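Ketosynthase (Streptomyces sp. MSC090213JE08, PDB 6KXD) probably catalyses the decarboxylative condensation of an acyl chain with malonyl-ACP, lengthening it by two carbons as the ketosynthase half of a ketosynthase/chain length factor pair. Local coordinates at residues 276-288 with 389-403. Residues are numbered along the deposited sequence; the frame is centred on the assembly and turned at random.
Sequences GIARGIRLALDDA and QNNSSAFAGNNAVLI
Helix 276-288 packs along the hairpin of strands 389-394 and 398-403, its axis 7.3 Å from that of strand 398-403 and inclined to it by 32°, roughly antiparallel to strand 389-394, with Ile281 facing Val401 in the backbone register. The helix presents small residues where the strand comes nearest. Gly280 leaves room for Val401, whose CG2 rests 3.8 Å from Gly280 C, while CG1, anti to the backbone N (chi1 179°), meets Ala284 CB at 3.7 Å. Further along, Ile403 spreads its branches beneath the helix: CB and CG2 meet the methyl of Ala288, and CD1 reaches Leu285 CD2 at 3.9 Å.

Towards strand 389-394 the partners become polar. The extended Gln389 crosses Ile281 at about a right angle, so that its amide lies against CG1, CG2 and CD1, with NE2 3.3 Å from Ile281 CG1. That amide is held at both ends: NE2 donates to a lone pair of Asn391 OD1 (2.6 Å, 163° at the hydrogen), with OD1 lying nearly in the amide plane of Gln389, and OE1 bonds to Tyr320. Replacing Gln389 with an alanine would probably leave Asn391 OD1 and Tyr320 without these mates and open a gap beneath Ile281. Near the start of the helix, Ser393 OG donates to Asn399 OD1 at 2.7 Å, the hydroxyl lying somewhat out of the carbonyl plane, and Ile277 CG1 covers both oxygens. Asn399 ND2 is bound instead by Asp265.

This is a helix-on-sheet interface of the layered thiolase fold, with helices 172-185 and 341-355 covering the other face of the hairpin. The polar groups meet the isoleucines by van der Waals contact, their hydrogen bonds being made among the strands and their surroundings, while Val401 and Ile403 supply the apolar packing.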
loop_
_atom_site.group_PDB
_atom_site.type_symbol
_atom_site.label_atom_id
_atom_site.label_comp_id
_atom_site.label_asym_id
_atom_site.label_seq_id
_atom_site.Cartn_x
_atom_site.Cartn_y
_atom_site.Cartn_z
ATOM N N GLY A 276 -17.052 -8.171 8.981
ATOM C CA GLY A 276 -16.120 -7.247 8.360
ATOM C C GLY A 276 -16.450 -7.004 6.895
ATOM O O GLY A 276 -16.555 -5.864 6.419
ATOM N N ILE A 277 -16.670 -8.080 6.142
ATOM C CA ILE A 277 -17.076 -7.917 4.734
ATOM C C ILE A 277 -18.413 -7.161 4.661
ATOM O O ILE A 277 -18.593 -6.265 3.853
ATOM C CB ILE A 277 -17.147 -9.265 4.008
ATOM C CG1 ILE A 277 -15.808 -10.005 4.065
ATOM C CG2 ILE A 277 -17.626 -9.066 2.570
ATOM C CD1 ILE A 277 -15.848 -11.370 3.474
ATOM N N ALA A 278 -19.383 -7.556 5.493
ATOM C CA ALA A 278 -20.694 -6.943 5.448
ATOM C C ALA A 278 -20.585 -5.435 5.734
ATOM O O ALA A 278 -21.182 -4.619 5.060
ATOM C CB ALA A 278 -21.628 -7.657 6.420
ATOM N N ARG A 279 -19.763 -5.059 6.715
ATOM C CA ARG A 279 -19.569 -3.640 7.045
ATOM C C ARG A 279 -19.030 -2.881 5.832
ATOM O O ARG A 279 -19.418 -1.800 5.571
ATOM C CB ARG A 279 -18.631 -3.502 8.246
ATOM C CG ARG A 279 -19.354 -3.407 9.581
ATOM C CD ARG A 279 -18.444 -2.988 10.739
ATOM N NE ARG A 279 -17.247 -2.242 10.333
ATOM C CZ ARG A 279 -17.192 -0.927 10.100
ATOM N NH1 ARG A 279 -18.239 -0.140 10.308
ATOM N NH2 ARG A 279 -16.069 -0.410 9.640
ATOM N N GLY A 280 -18.042 -3.459 5.165
ATOM C CA GLY A 280 -17.456 -2.862 3.977
ATOM C C GLY A 280 -18.481 -2.638 2.885
ATOM O O GLY A 280 -18.557 -1.570 2.298
ATOM N N ILE A 281 -19.312 -3.652 2.653
ATOM C CA ILE A 281 -20.368 -3.525 1.637
ATOM C C ILE A 281 -21.287 -2.369 2.044
ATOM O O ILE A 281 -21.558 -1.498 1.239
ATOM C CB ILE A 281 -21.111 -4.862 1.433
ATOM C CG1 ILE A 281 -20.170 -5.939 0.910
ATOM C CG2 ILE A 281 -22.304 -4.681 0.505
ATOM C CD1 ILE A 281 -20.763 -7.331 0.884
ATOM N N ARG A 282 -21.720 -2.346 3.313
ATOM C CA ARG A 282 -22.678 -1.341 3.728
ATOM C C ARG A 282 -22.063 0.050 3.612
ATOM O O ARG A 282 -22.736 0.983 3.241
ATOM C CB ARG A 282 -23.180 -1.558 5.158
ATOM C CG ARG A 282 -23.989 -2.827 5.352
ATOM C CD ARG A 282 -24.530 -2.944 6.770
ATOM N NE ARG A 282 -25.008 -4.289 7.069
ATOM C CZ ARG A 282 -26.234 -4.715 6.825
ATOM N NH1 ARG A 282 -27.085 -3.948 6.165
ATOM N NH2 ARG A 282 -26.613 -5.900 7.265
ATOM N N LEU A 283 -20.777 0.184 3.960
ATOM C CA LEU A 283 -20.091 1.484 3.873
ATOM C C LEU A 283 -20.030 1.979 2.428
ATOM O O LEU A 283 -20.248 3.175 2.131
ATOM C CB LEU A 283 -18.696 1.333 4.477
ATOM C CG LEU A 283 -18.660 1.339 6.001
ATOM C CD1 LEU A 283 -17.313 0.842 6.513
ATOM C CD2 LEU A 283 -18.967 2.730 6.541
ATOM N N ALA A 284 -19.769 1.043 1.521
ATOM C CA ALA A 284 -19.669 1.313 0.141
ATOM C C ALA A 284 -21.020 1.778 -0.421
ATOM O O ALA A 284 -21.106 2.764 -1.180
ATOM C CB ALA A 284 -19.171 0.078 -0.568
ATOM N N LEU A 285 -22.086 1.074 -0.032
ATOM C CA LEU A 285 -23.414 1.471 -0.508
ATOM C C LEU A 285 -23.746 2.874 0.020
ATOM O O LEU A 285 -24.245 3.702 -0.704
ATOM C CB LEU A 285 -24.430 0.411 -0.080
ATOM C CG LEU A 285 -24.193 -1.008 -0.590
ATOM C CD1 LEU A 285 -25.183 -1.971 0.034
ATOM C CD2 LEU A 285 -24.245 -1.101 -2.098
ATOM N N ASP A 286 -23.401 3.151 1.286
ATOM C CA ASP A 286 -23.681 4.438 1.895
ATOM C C ASP A 286 -22.866 5.530 1.195
ATOM O O ASP A 286 -23.378 6.607 0.930
ATOM C CB ASP A 286 -23.422 4.458 3.398
ATOM C CG ASP A 286 -23.833 5.787 4.019
ATOM O OD1 ASP A 286 -25.052 6.084 4.020
ATOM O OD2 ASP A 286 -22.937 6.535 4.460
ATOM N N ASP A 287 -21.603 5.240 0.878
ATOM C CA ASP A 287 -20.773 6.206 0.202
ATOM C C ASP A 287 -21.291 6.454 -1.215
ATOM O O ASP A 287 -21.215 7.560 -1.687
ATOM C CB ASP A 287 -19.321 5.738 0.100
ATOM C CG ASP A 287 -18.392 6.806 -0.429
ATOM O OD1 ASP A 287 -18.586 7.982 -0.064
ATOM O OD2 ASP A 287 -17.484 6.471 -1.202
ATOM N N ALA A 288 -21.721 5.379 -1.869
ATOM C CA ALA A 288 -22.223 5.388 -3.248
ATOM C C ALA A 288 -23.596 6.073 -3.283
ATOM O O ALA A 288 -23.958 6.692 -4.266
ATOM C CB ALA A 288 -22.290 3.976 -3.765
ATOM N N GLN A 389 -21.170 -3.737 -7.735
ATOM C CA GLN A 389 -20.331 -3.805 -6.544
ATOM C C GLN A 389 -19.146 -4.735 -6.834
ATOM O O GLN A 389 -19.280 -5.832 -7.339
ATOM C CB GLN A 389 -21.176 -4.238 -5.351
ATOM C CG GLN A 389 -20.370 -4.597 -4.118
ATOM C CD GLN A 389 -21.298 -5.072 -3.025
ATOM O OE1 GLN A 389 -22.388 -4.541 -2.847
ATOM N NE2 GLN A 389 -20.875 -6.074 -2.288
ATOM N N ASN A 390 -17.949 -4.242 -6.534
ATOM C CA ASN A 390 -16.772 -5.043 -6.641
ATOM C C ASN A 390 -16.165 -5.216 -5.255
ATOM O O ASN A 390 -15.684 -4.249 -4.678
ATOM C CB ASN A 390 -15.757 -4.358 -7.554
ATOM C CG ASN A 390 -14.510 -5.168 -7.820
ATOM O OD1 ASN A 390 -14.599 -6.344 -8.206
ATOM N ND2 ASN A 390 -13.351 -4.528 -7.670
ATOM N N ASN A 391 -16.150 -6.465 -4.787
ATOM C CA ASN A 391 -15.710 -6.835 -3.509
ATOM C C ASN A 391 -14.238 -7.214 -3.544
ATOM O O ASN A 391 -13.701 -7.751 -4.517
ATOM C CB ASN A 391 -16.421 -8.059 -2.940
ATOM C CG ASN A 391 -17.854 -7.805 -2.533
ATOM O OD1 ASN A 391 -18.379 -6.703 -2.663
ATOM N ND2 ASN A 391 -18.493 -8.843 -2.023
ATOM N N SER A 392 -13.606 -7.017 -2.387
ATOM C CA SER A 392 -12.288 -7.479 -2.221
ATOM C C SER A 392 -12.028 -7.553 -0.728
ATOM O O SER A 392 -12.528 -6.726 0.031
ATOM C CB SER A 392 -11.297 -6.603 -2.937
ATOM O OG SER A 392 -11.086 -5.405 -2.200
ATOM N N SER A 393 -11.338 -8.626 -0.348
ATOM C CA SER A 393 -10.949 -8.904 0.991
ATOM C C SER A 393 -9.504 -9.349 0.897
ATOM O O SER A 393 -9.072 -9.793 -0.165
ATOM C CB SER A 393 -11.806 -9.957 1.643
ATOM O OG SER A 393 -13.131 -9.483 1.764
ATOM N N ALA A 394 -8.754 -9.105 1.956
ATOM C CA ALA A 394 -7.373 -9.435 1.953
ATOM C C ALA A 394 -7.014 -9.957 3.327
ATOM O O ALA A 394 -7.791 -9.821 4.263
ATOM C CB ALA A 394 -6.548 -8.227 1.556
ATOM N N PHE A 395 -5.802 -10.475 3.411
ATOM C CA PHE A 395 -5.131 -10.747 4.694
ATOM C C PHE A 395 -5.143 -9.460 5.524
ATOM O O PHE A 395 -5.463 -8.372 4.990
ATOM C CB PHE A 395 -3.730 -11.274 4.472
ATOM C CG PHE A 395 -3.651 -12.715 4.041
ATOM C CD1 PHE A 395 -4.788 -13.418 3.659
ATOM C CD2 PHE A 395 -2.425 -13.364 4.030
ATOM C CE1 PHE A 395 -4.695 -14.755 3.304
ATOM C CE2 PHE A 395 -2.334 -14.693 3.636
ATOM C CZ PHE A 395 -3.465 -15.377 3.278
ATOM N N ALA A 396 -4.909 -9.647 6.819
ATOM C CA ALA A 396 -5.012 -8.552 7.852
ATOM C C ALA A 396 -6.429 -7.937 7.954
ATOM O O ALA A 396 -6.613 -6.783 8.392
ATOM C CB ALA A 396 -3.974 -7.494 7.547
ATOM N N GLY A 397 -7.447 -8.675 7.529
ATOM C CA GLY A 397 -8.834 -8.269 7.632
ATOM C C GLY A 397 -9.198 -7.052 6.813
ATOM O O GLY A 397 -10.124 -6.318 7.146
ATOM N N ASN A 398 -8.449 -6.784 5.746
ATOM C CA ASN A 398 -8.604 -5.598 5.013
ATOM C C ASN A 398 -9.679 -5.842 3.964
ATOM O O ASN A 398 -9.494 -6.711 3.105
ATOM C CB ASN A 398 -7.312 -5.233 4.299
ATOM C CG ASN A 398 -6.253 -4.611 5.193
ATOM O OD1 ASN A 398 -5.292 -4.096 4.656
ATOM N ND2 ASN A 398 -6.417 -4.595 6.510
ATOM N N ASN A 399 -10.786 -5.130 4.070
ATOM C CA ASN A 399 -11.826 -5.226 3.091
ATOM C C ASN A 399 -12.012 -3.880 2.412
ATOM O O ASN A 399 -12.008 -2.822 3.069
ATOM C CB ASN A 399 -13.164 -5.646 3.700
ATOM C CG ASN A 399 -13.059 -6.888 4.540
ATOM O OD1 ASN A 399 -12.816 -7.986 4.030
ATOM N ND2 ASN A 399 -13.234 -6.719 5.852
ATOM N N ALA A 400 -12.218 -3.929 1.097
ATOM C CA ALA A 400 -12.542 -2.796 0.299
ATOM C C ALA A 400 -13.589 -3.211 -0.745
ATOM O O ALA A 400 -13.394 -4.154 -1.481
ATOM C CB ALA A 400 -11.323 -2.254 -0.396
ATOM N N VAL A 401 -14.645 -2.421 -0.812
ATOM C CA VAL A 401 -15.764 -2.644 -1.711
ATOM C C VAL A 401 -15.965 -1.372 -2.517
ATOM O O VAL A 401 -16.005 -0.267 -1.953
ATOM C CB VAL A 401 -17.017 -3.021 -0.903
ATOM C CG1 VAL A 401 -18.193 -3.221 -1.840
ATOM C CG2 VAL A 401 -16.748 -4.239 -0.043
ATOM N N LEU A 402 -16.012 -1.524 -3.843
ATOM C CA LEU A 402 -16.123 -0.447 -4.767
ATOM C C LEU A 402 -17.449 -0.562 -5.520
ATOM O O LEU A 402 -17.818 -1.669 -5.905
ATOM C CB LEU A 402 -14.945 -0.557 -5.728
ATOM C CG LEU A 402 -14.938 0.372 -6.935
ATOM C CD1 LEU A 402 -14.617 1.789 -6.509
ATOM C CD2 LEU A 402 -13.944 -0.127 -7.979
ATOM N N ILE A 403 -18.107 0.583 -5.681
ATOM C CA ILE A 403 -19.378 0.696 -6.394
ATOM C C ILE A 403 -19.157 1.619 -7.581
ATOM O O ILE A 403 -18.800 2.804 -7.409
ATOM C CB ILE A 403 -20.526 1.218 -5.514
ATOM C CG1 ILE A 403 -20.659 0.526 -4.153
ATOM C CG2 ILE A 403 -21.828 1.162 -6.298
ATOM C CD1 ILE A 403 -20.959 -0.944 -4.180
#